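Local coordinates for protein WYL1 (Ruminococcus sp., PDB 6OAW) that acts as a WYL-domain accessory protein of the Type VI-D CRISPR-Cas system, where it has a modulatory role, at residues Phe63-Lys74 with Leu86-Glu97. Sequence-based numbering, arbitrary orientation.
Sequences FDSAYIASLKYK and LLNAFVEWQIEE
Phe-90 turns an edge toward the face of Phe-63: the ring planes stand at 63°, and Phe-90 CZ lies 3.6 Å from Phe-63 CE2. One face of the Phe-90 ring lies on the helix backbone, with Tyr-67 CA in CH-pi contact, and Ala-66 CB meets Phe-90 CE2 at 3.5 Å. A second CH-pi contact sets Trp-93 CB over the Tyr-73 ring, 4.1 Å from its centroid. Leu-86 CD1 approaches that ring obliquely, 3.6 Å from Tyr-73 CE1. An alanine in place of Tyr-73 would probably leave Trp-93 CB and Leu-86 CD1 facing a gap.

Among polar contacts, Trp-93 N donates to Ser-70 OG at 3.3 Å. With OG anti to the backbone N (chi1 -178°), this hydroxyl meets the indole edge, in its plane, beside CD1. Trp-93 NE1 donates to Leu-87 O at 2.9 Å from above the carbonyl plane, while Phe-90 N reaches that oxygen from the opposite face.

Phe-90 also pairs edge-to-face with Phe-164 and touches Val-168, both on helix 161-172. The 63-71 part of helix 55-71 and helix 92-96 run nearly parallel (21°), axes 9.1 Å apart, in a helical region, joined by a long irregular connection containing the type I turn 87-90.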
ATOM      1  N   PHE B  63      16.163   0.453 -12.642  1.00 48.61           N
ATOM      2  CA  PHE B  63      16.616   1.742 -13.190  1.00 48.04           C
ATOM      3  C   PHE B  63      16.270   1.797 -14.677  1.00 49.20           C
ATOM      4  O   PHE B  63      15.659   2.791 -15.050  1.00 49.32           O
ATOM      5  CB  PHE B  63      18.097   1.996 -12.934  1.00 49.69           C
ATOM      6  CG  PHE B  63      18.509   3.361 -13.397  1.00 49.50           C
ATOM      7  CD1 PHE B  63      18.809   3.579 -14.731  1.00 51.20           C
ATOM      8  CD2 PHE B  63      18.500   4.427 -12.519  1.00 48.58           C
ATOM      9  CE1 PHE B  63      19.093   4.855 -15.175  1.00 53.04           C
ATOM     10  CE2 PHE B  63      18.814   5.703 -12.961  1.00 50.54           C
ATOM     11  CZ  PHE B  63      19.116   5.909 -14.286  1.00 51.64           C
ATOM     12  N   ASP B  64      16.584   0.774 -15.473  1.00 50.77           N
ATOM     13  CA  ASP B  64      16.446   0.798 -16.952  1.00 51.91           C
ATOM     14  C   ASP B  64      14.965   0.941 -17.312  1.00 52.03           C
ATOM     15  O   ASP B  64      14.612   1.800 -18.179  1.00 50.31           O
ATOM     16  CB  ASP B  64      17.047  -0.440 -17.622  1.00 55.05           C
ATOM     17  CG  ASP B  64      18.569  -0.431 -17.663  1.00 57.45           C
ATOM     18  OD1 ASP B  64      19.152   0.625 -17.367  1.00 58.00           O
ATOM     19  OD2 ASP B  64      19.153  -1.478 -17.970  1.00 60.47           O
ATOM     20  N   SER B  65      14.115   0.152 -16.666  1.00 49.28           N
ATOM     21  CA  SER B  65      12.660   0.197 -16.910  1.00 47.93           C
ATOM     22  C   SER B  65      12.091   1.571 -16.561  1.00 44.83           C
ATOM     23  O   SER B  65      11.366   2.138 -17.403  1.00 45.74           O
ATOM     24  CB  SER B  65      12.001  -0.909 -16.157  1.00 47.85           C
ATOM     25  OG  SER B  65      12.430  -2.128 -16.720  1.00 49.93           O
ATOM     26  N   ALA B  66      12.353   2.066 -15.358  1.00 43.07           N
ATOM     27  CA  ALA B  66      11.784   3.337 -14.870  1.00 42.58           C
ATOM     28  C   ALA B  66      12.270   4.477 -15.776  1.00 43.69           C
ATOM     29  O   ALA B  66      11.471   5.361 -16.089  1.00 44.85           O
ATOM     30  CB  ALA B  66      12.182   3.567 -13.434  1.00 41.80           C
ATOM     31  N   TYR B  67      13.540   4.436 -16.174  1.00 45.28           N
ATOM     32  CA  TYR B  67      14.225   5.484 -16.962  1.00 46.51           C
ATOM     33  C   TYR B  67      13.602   5.569 -18.354  1.00 48.18           C
ATOM     34  O   TYR B  67      13.266   6.683 -18.815  1.00 49.44           O
ATOM     35  CB  TYR B  67      15.727   5.230 -17.086  1.00 48.30           C
ATOM     36  CG  TYR B  67      16.422   6.183 -18.015  1.00 50.33           C
ATOM     37  CD1 TYR B  67      16.292   7.553 -17.828  1.00 50.95           C
ATOM     38  CD2 TYR B  67      17.179   5.742 -19.098  1.00 52.44           C
ATOM     39  CE1 TYR B  67      16.915   8.462 -18.672  1.00 52.09           C
ATOM     40  CE2 TYR B  67      17.802   6.639 -19.959  1.00 53.93           C
ATOM     41  CZ  TYR B  67      17.669   8.003 -19.738  1.00 53.75           C
ATOM     42  OH  TYR B  67      18.245   8.933 -20.550  1.00 56.63           O
ATOM     43  N   ILE B  68      13.475   4.443 -19.034  1.00 49.21           N
ATOM     44  CA  ILE B  68      12.998   4.429 -20.446  1.00 50.44           C
ATOM     45  C   ILE B  68      11.534   4.924 -20.488  1.00 49.71           C
ATOM     46  O   ILE B  68      11.189   5.645 -21.452  1.00 50.32           O
ATOM     47  CB  ILE B  68      13.206   3.035 -21.062  1.00 50.95           C
ATOM     48  CG1 ILE B  68      13.361   3.057 -22.583  1.00 52.19           C
ATOM     49  CG2 ILE B  68      12.104   2.093 -20.608  1.00 51.07           C
ATOM     50  N   ALA B  69      10.695   4.608 -19.490  1.00 47.26           N
ATOM     51  CA  ALA B  69       9.303   5.114 -19.452  1.00 46.32           C
ATOM     52  C   ALA B  69       9.335   6.647 -19.318  1.00 46.62           C
ATOM     53  O   ALA B  69       8.529   7.345 -20.005  1.00 47.40           O
ATOM     54  CB  ALA B  69       8.515   4.486 -18.344  1.00 45.59           C
ATOM     55  N   SER B  70      10.228   7.172 -18.484  1.00 45.21           N
ATOM     56  CA  SER B  70      10.349   8.632 -18.286  1.00 45.35           C
ATOM     57  C   SER B  70      10.882   9.257 -19.579  1.00 48.23           C
ATOM     58  O   SER B  70      10.275  10.202 -20.073  1.00 52.42           O
ATOM     59  CB  SER B  70      11.198   8.956 -17.101  1.00 44.96           C
ATOM     60  OG  SER B  70      11.258  10.365 -16.901  1.00 44.45           O
ATOM     61  N   LEU B  71      11.962   8.726 -20.133  1.00 50.07           N
ATOM     62  CA  LEU B  71      12.654   9.313 -21.310  1.00 52.72           C
ATOM     63  C   LEU B  71      11.693   9.345 -22.506  1.00 54.02           C
ATOM     64  O   LEU B  71      11.751  10.301 -23.279  1.00 56.53           O
ATOM     65  CB  LEU B  71      13.906   8.484 -21.633  1.00 53.64           C
ATOM     66  CG  LEU B  71      14.673   8.914 -22.883  1.00 56.14           C
ATOM     67  CD1 LEU B  71      15.364  10.260 -22.643  1.00 56.99           C
ATOM     68  CD2 LEU B  71      15.669   7.854 -23.321  1.00 57.57           C
ATOM     69  N   LYS B  72      10.855   8.328 -22.664  1.00 54.14           N
ATOM     70  CA  LYS B  72      10.037   8.141 -23.885  1.00 55.87           C
ATOM     71  C   LYS B  72       8.584   8.554 -23.611  1.00 53.98           C
ATOM     72  O   LYS B  72       7.729   8.232 -24.442  1.00 52.38           O
ATOM     73  CB  LYS B  72      10.159   6.683 -24.340  1.00 58.33           C
ATOM     74  CG  LYS B  72      11.566   6.258 -24.733  1.00 60.17           C
ATOM     75  CD  LYS B  72      11.962   6.792 -26.075  1.00 62.40           C
ATOM     76  CE  LYS B  72      13.303   6.280 -26.552  1.00 64.77           C
ATOM     77  NZ  LYS B  72      13.845   7.125 -27.643  1.00 66.38           N
ATOM     78  N   TYR B  73       8.316   9.260 -22.514  1.00 53.13           N
ATOM     79  CA  TYR B  73       6.944   9.635 -22.087  1.00 55.58           C
ATOM     80  C   TYR B  73       6.187  10.351 -23.210  1.00 57.72           C
ATOM     81  O   TYR B  73       4.996  10.057 -23.412  1.00 58.81           O
ATOM     82  CB  TYR B  73       6.980  10.503 -20.831  1.00 55.74           C
ATOM     83  CG  TYR B  73       5.639  11.021 -20.375  1.00 53.60           C
ATOM     84  CD1 TYR B  73       4.718  10.177 -19.793  1.00 53.62           C
ATOM     85  CD2 TYR B  73       5.308  12.358 -20.489  1.00 54.81           C
ATOM     86  CE1 TYR B  73       3.498  10.651 -19.339  1.00 55.45           C
ATOM     87  CE2 TYR B  73       4.086  12.852 -20.046  1.00 54.35           C
ATOM     88  CZ  TYR B  73       3.188  11.992 -19.451  1.00 53.06           C
ATOM     89  OH  TYR B  73       1.987  12.442 -18.997  1.00 59.00           O
ATOM     90  N   LYS B  74       6.839  11.249 -23.941  1.00 63.05           N
ATOM     91  CA  LYS B  74       6.187  12.026 -25.037  1.00 68.31           C
ATOM     92  C   LYS B  74       6.775  11.588 -26.389  1.00 69.65           C
ATOM     93  O   LYS B  74       6.720  12.360 -27.360  1.00 74.49           O
ATOM     94  CB  LYS B  74       6.360  13.535 -24.798  1.00 71.12           C
ATOM     95  CG  LYS B  74       5.104  14.381 -25.018  1.00 76.05           C
ATOM     96  CD  LYS B  74       3.882  13.959 -24.194  1.00 76.21           C
ATOM     97  CE  LYS B  74       2.736  14.956 -24.224  1.00 77.76           C
ATOM     98  NZ  LYS B  74       1.751  14.704 -23.143  1.00 74.54           N
ATOM     99  N   LEU B  86       5.700   5.460 -13.883  1.00 41.83           N
ATOM    100  CA  LEU B  86       6.486   6.709 -13.952  1.00 41.16           C
ATOM    101  C   LEU B  86       6.842   7.099 -12.519  1.00 40.13           C
ATOM    102  O   LEU B  86       5.967   7.514 -11.794  1.00 38.02           O
ATOM    103  CB  LEU B  86       5.647   7.765 -14.677  1.00 43.13           C
ATOM    104  CG  LEU B  86       5.322   7.431 -16.140  1.00 44.65           C
ATOM    105  CD1 LEU B  86       4.231   8.334 -16.681  1.00 43.99           C
ATOM    106  CD2 LEU B  86       6.561   7.561 -17.012  1.00 45.20           C
ATOM    107  N   LEU B  87       8.082   6.851 -12.109  1.00 40.91           N
ATOM    108  CA  LEU B  87       8.555   7.127 -10.740  1.00 41.05           C
ATOM    109  C   LEU B  87       8.684   8.634 -10.565  1.00 40.57           C
ATOM    110  O   LEU B  87       9.210   9.288 -11.483  1.00 40.71           O
ATOM    111  CB  LEU B  87       9.931   6.499 -10.513  1.00 44.27           C
ATOM    112  CG  LEU B  87       9.997   4.999 -10.381  1.00 45.39           C
ATOM    113  CD1 LEU B  87      11.397   4.601  -9.955  1.00 48.76           C
ATOM    114  CD2 LEU B  87       8.959   4.527  -9.371  1.00 46.54           C
ATOM    115  N   ASN B  88       8.301   9.115  -9.387  1.00 41.09           N
ATOM    116  CA  ASN B  88       8.483  10.500  -8.906  1.00 42.64           C
ATOM    117  C   ASN B  88       9.973  10.869  -8.934  1.00 43.79           C
ATOM    118  O   ASN B  88      10.230  12.042  -9.141  1.00 46.38           O
ATOM    119  CB  ASN B  88       7.827  10.667  -7.543  1.00 44.02           C
ATOM    120  CG  ASN B  88       6.324  10.557  -7.647  1.00 47.46           C
ATOM    121  OD1 ASN B  88       5.736  11.022  -8.625  1.00 53.35           O
ATOM    122  ND2 ASN B  88       5.695   9.930  -6.668  1.00 46.68           N
ATOM    123  N   ALA B  89      10.907   9.915  -8.822  1.00 43.41           N
ATOM    124  CA  ALA B  89      12.365  10.195  -8.827  1.00 44.11           C
ATOM    125  C   ALA B  89      12.843  10.605 -10.221  1.00 42.95           C
ATOM    126  O   ALA B  89      13.874  11.312 -10.295  1.00 41.62           O
ATOM    127  CB  ALA B  89      13.157   9.014  -8.340  1.00 45.48           C
ATOM    128  N   PHE B  90      12.166  10.142 -11.272  1.00 41.38           N
ATOM    129  CA  PHE B  90      12.436  10.571 -12.666  1.00 43.30           C
ATOM    130  C   PHE B  90      11.619  11.843 -12.949  1.00 42.94           C
ATOM    131  O   PHE B  90      10.473  11.952 -12.514  1.00 40.59           O
ATOM    132  CB  PHE B  90      12.194   9.428 -13.655  1.00 43.51           C
ATOM    133  CG  PHE B  90      13.291   8.394 -13.604  1.00 46.12           C
ATOM    134  CD1 PHE B  90      14.498   8.589 -14.274  1.00 47.10           C
ATOM    135  CD2 PHE B  90      13.154   7.259 -12.808  1.00 44.84           C
ATOM    136  CE1 PHE B  90      15.509   7.637 -14.208  1.00 48.09           C
ATOM    137  CE2 PHE B  90      14.166   6.318 -12.741  1.00 45.61           C
ATOM    138  CZ  PHE B  90      15.332   6.499 -13.444  1.00 46.57           C
ATOM    139  N   VAL B  91      12.227  12.773 -13.672  1.00 44.07           N
ATOM    140  CA  VAL B  91      11.791  14.199 -13.708  1.00 44.62           C
ATOM    141  C   VAL B  91      11.390  14.570 -15.139  1.00 45.28           C
ATOM    142  O   VAL B  91      10.425  15.304 -15.270  1.00 45.34           O
ATOM    143  CB  VAL B  91      12.855  15.157 -13.136  1.00 45.30           C
ATOM    144  CG1 VAL B  91      12.276  16.541 -12.925  1.00 45.18           C
ATOM    145  CG2 VAL B  91      13.453  14.665 -11.824  1.00 45.27           C
ATOM    146  N   GLU B  92      12.076  14.070 -16.167  1.00 46.00           N
ATOM    147  CA  GLU B  92      11.735  14.333 -17.590  1.00 47.87           C
ATOM    148  C   GLU B  92      10.212  14.230 -17.826  1.00 46.05           C
ATOM    149  O   GLU B  92       9.631  15.175 -18.360  1.00 44.68           O
ATOM    150  CB  GLU B  92      12.502  13.377 -18.491  1.00 52.00           C
ATOM    151  CG  GLU B  92      12.145  13.509 -19.963  1.00 55.76           C
ATOM    152  CD  GLU B  92      13.087  14.348 -20.768  1.00 60.48           C
ATOM    153  OE1 GLU B  92      12.732  15.528 -21.049  1.00 64.15           O
ATOM    154  OE2 GLU B  92      14.167  13.813 -21.114  1.00 66.38           O
ATOM    155  N   TRP B  93       9.575  13.130 -17.436  1.00 44.49           N
ATOM    156  CA  TRP B  93       8.129  12.948 -17.699  1.00 42.80           C
ATOM    157  C   TRP B  93       7.349  14.059 -16.998  1.00 42.51           C
ATOM    158  O   TRP B  93       6.281  14.437 -17.525  1.00 39.73           O
ATOM    159  CB  TRP B  93       7.617  11.556 -17.317  1.00 41.04           C
ATOM    160  CG  TRP B  93       7.521  11.289 -15.851  1.00 41.07           C
ATOM    161  CD1 TRP B  93       8.482  10.713 -15.068  1.00 42.20           C
ATOM    162  CD2 TRP B  93       6.370  11.467 -15.005  1.00 41.57           C
ATOM    163  NE1 TRP B  93       8.030  10.587 -13.784  1.00 42.37           N
ATOM    164  CE2 TRP B  93       6.734  11.026 -13.717  1.00 41.02           C
ATOM    165  CE3 TRP B  93       5.062  11.938 -15.206  1.00 41.78           C
ATOM    166  CZ2 TRP B  93       5.847  11.065 -12.641  1.00 42.08           C
ATOM    167  CZ3 TRP B  93       4.186  11.996 -14.139  1.00 41.57           C
ATOM    168  CH2 TRP B  93       4.576  11.567 -12.868  1.00 41.52           C
ATOM    169  N   GLN B  94       7.812  14.503 -15.828  1.00 42.87           N
ATOM    170  CA  GLN B  94       7.049  15.467 -14.998  1.00 43.18           C
ATOM    171  C   GLN B  94       7.144  16.839 -15.659  1.00 45.02           C
ATOM    172  O   GLN B  94       6.168  17.563 -15.586  1.00 45.70           O
ATOM    173  CB  GLN B  94       7.519  15.505 -13.547  1.00 43.16           C
ATOM    174  CG  GLN B  94       7.372  14.164 -12.878  1.00 42.51           C
ATOM    175  CD  GLN B  94       7.692  14.223 -11.418  1.00 43.70           C
ATOM    176  OE1 GLN B  94       7.000  14.895 -10.661  1.00 45.46           O
ATOM    177  NE2 GLN B  94       8.698  13.456 -11.014  1.00 42.46           N
ATOM    178  N   ILE B  95       8.238  17.126 -16.361  1.00 45.82           N
ATOM    179  CA  ILE B  95       8.385  18.372 -17.165  1.00 46.75           C
ATOM    180  C   ILE B  95       7.492  18.256 -18.399  1.00 46.95           C
ATOM    181  O   ILE B  95       6.729  19.187 -18.639  1.00 46.73           O
ATOM    182  CB  ILE B  95       9.850  18.652 -17.525  1.00 46.95           C
ATOM    183  CG1 ILE B  95      10.692  18.789 -16.257  1.00 47.68           C
ATOM    184  CG2 ILE B  95       9.977  19.861 -18.440  1.00 46.44           C
ATOM    185  CD1 ILE B  95      10.220  19.844 -15.279  1.00 47.99           C
ATOM    186  N   GLU B  96       7.535  17.137 -19.112  1.00 47.36           N
ATOM    187  CA  GLU B  96       6.758  16.930 -20.361  1.00 49.25           C
ATOM    188  C   GLU B  96       5.247  16.881 -20.085  1.00 48.84           C
ATOM    189  O   GLU B  96       4.482  17.197 -20.994  1.00 50.32           O
ATOM    190  CB  GLU B  96       7.299  15.707 -21.085  1.00 52.58           C
ATOM    191  CG  GLU B  96       8.643  16.026 -21.735  1.00 58.44           C
ATOM    192  CD  GLU B  96       9.447  14.855 -22.234  1.00 62.41           C
ATOM    193  OE1 GLU B  96       9.045  13.699 -21.957  1.00 67.68           O
ATOM    194  OE2 GLU B  96      10.472  15.111 -22.890  1.00 68.34           O
ATOM    195  N   GLU B  97       4.832  16.535 -18.871  1.00 45.08           N
ATOM    196  CA  GLU B  97       3.412  16.472 -18.474  1.00 44.77           C
ATOM    197  C   GLU B  97       2.828  17.889 -18.368  1.00 42.75           C
ATOM    198  O   GLU B  97       1.627  18.029 -18.430  1.00 41.70           O
ATOM    199  CB  GLU B  97       3.300  15.745 -17.130  1.00 46.22           C
ATOM    200  CG  GLU B  97       1.884  15.563 -16.646  1.00 47.66           C
ATOM    201  CD  GLU B  97       1.797  14.824 -15.319  1.00 50.52           C
ATOM    202  OE1 GLU B  97       2.465  15.239 -14.360  1.00 51.98           O
ATOM    203  OE2 GLU B  97       1.064  13.828 -15.251  1.00 54.68           O
TER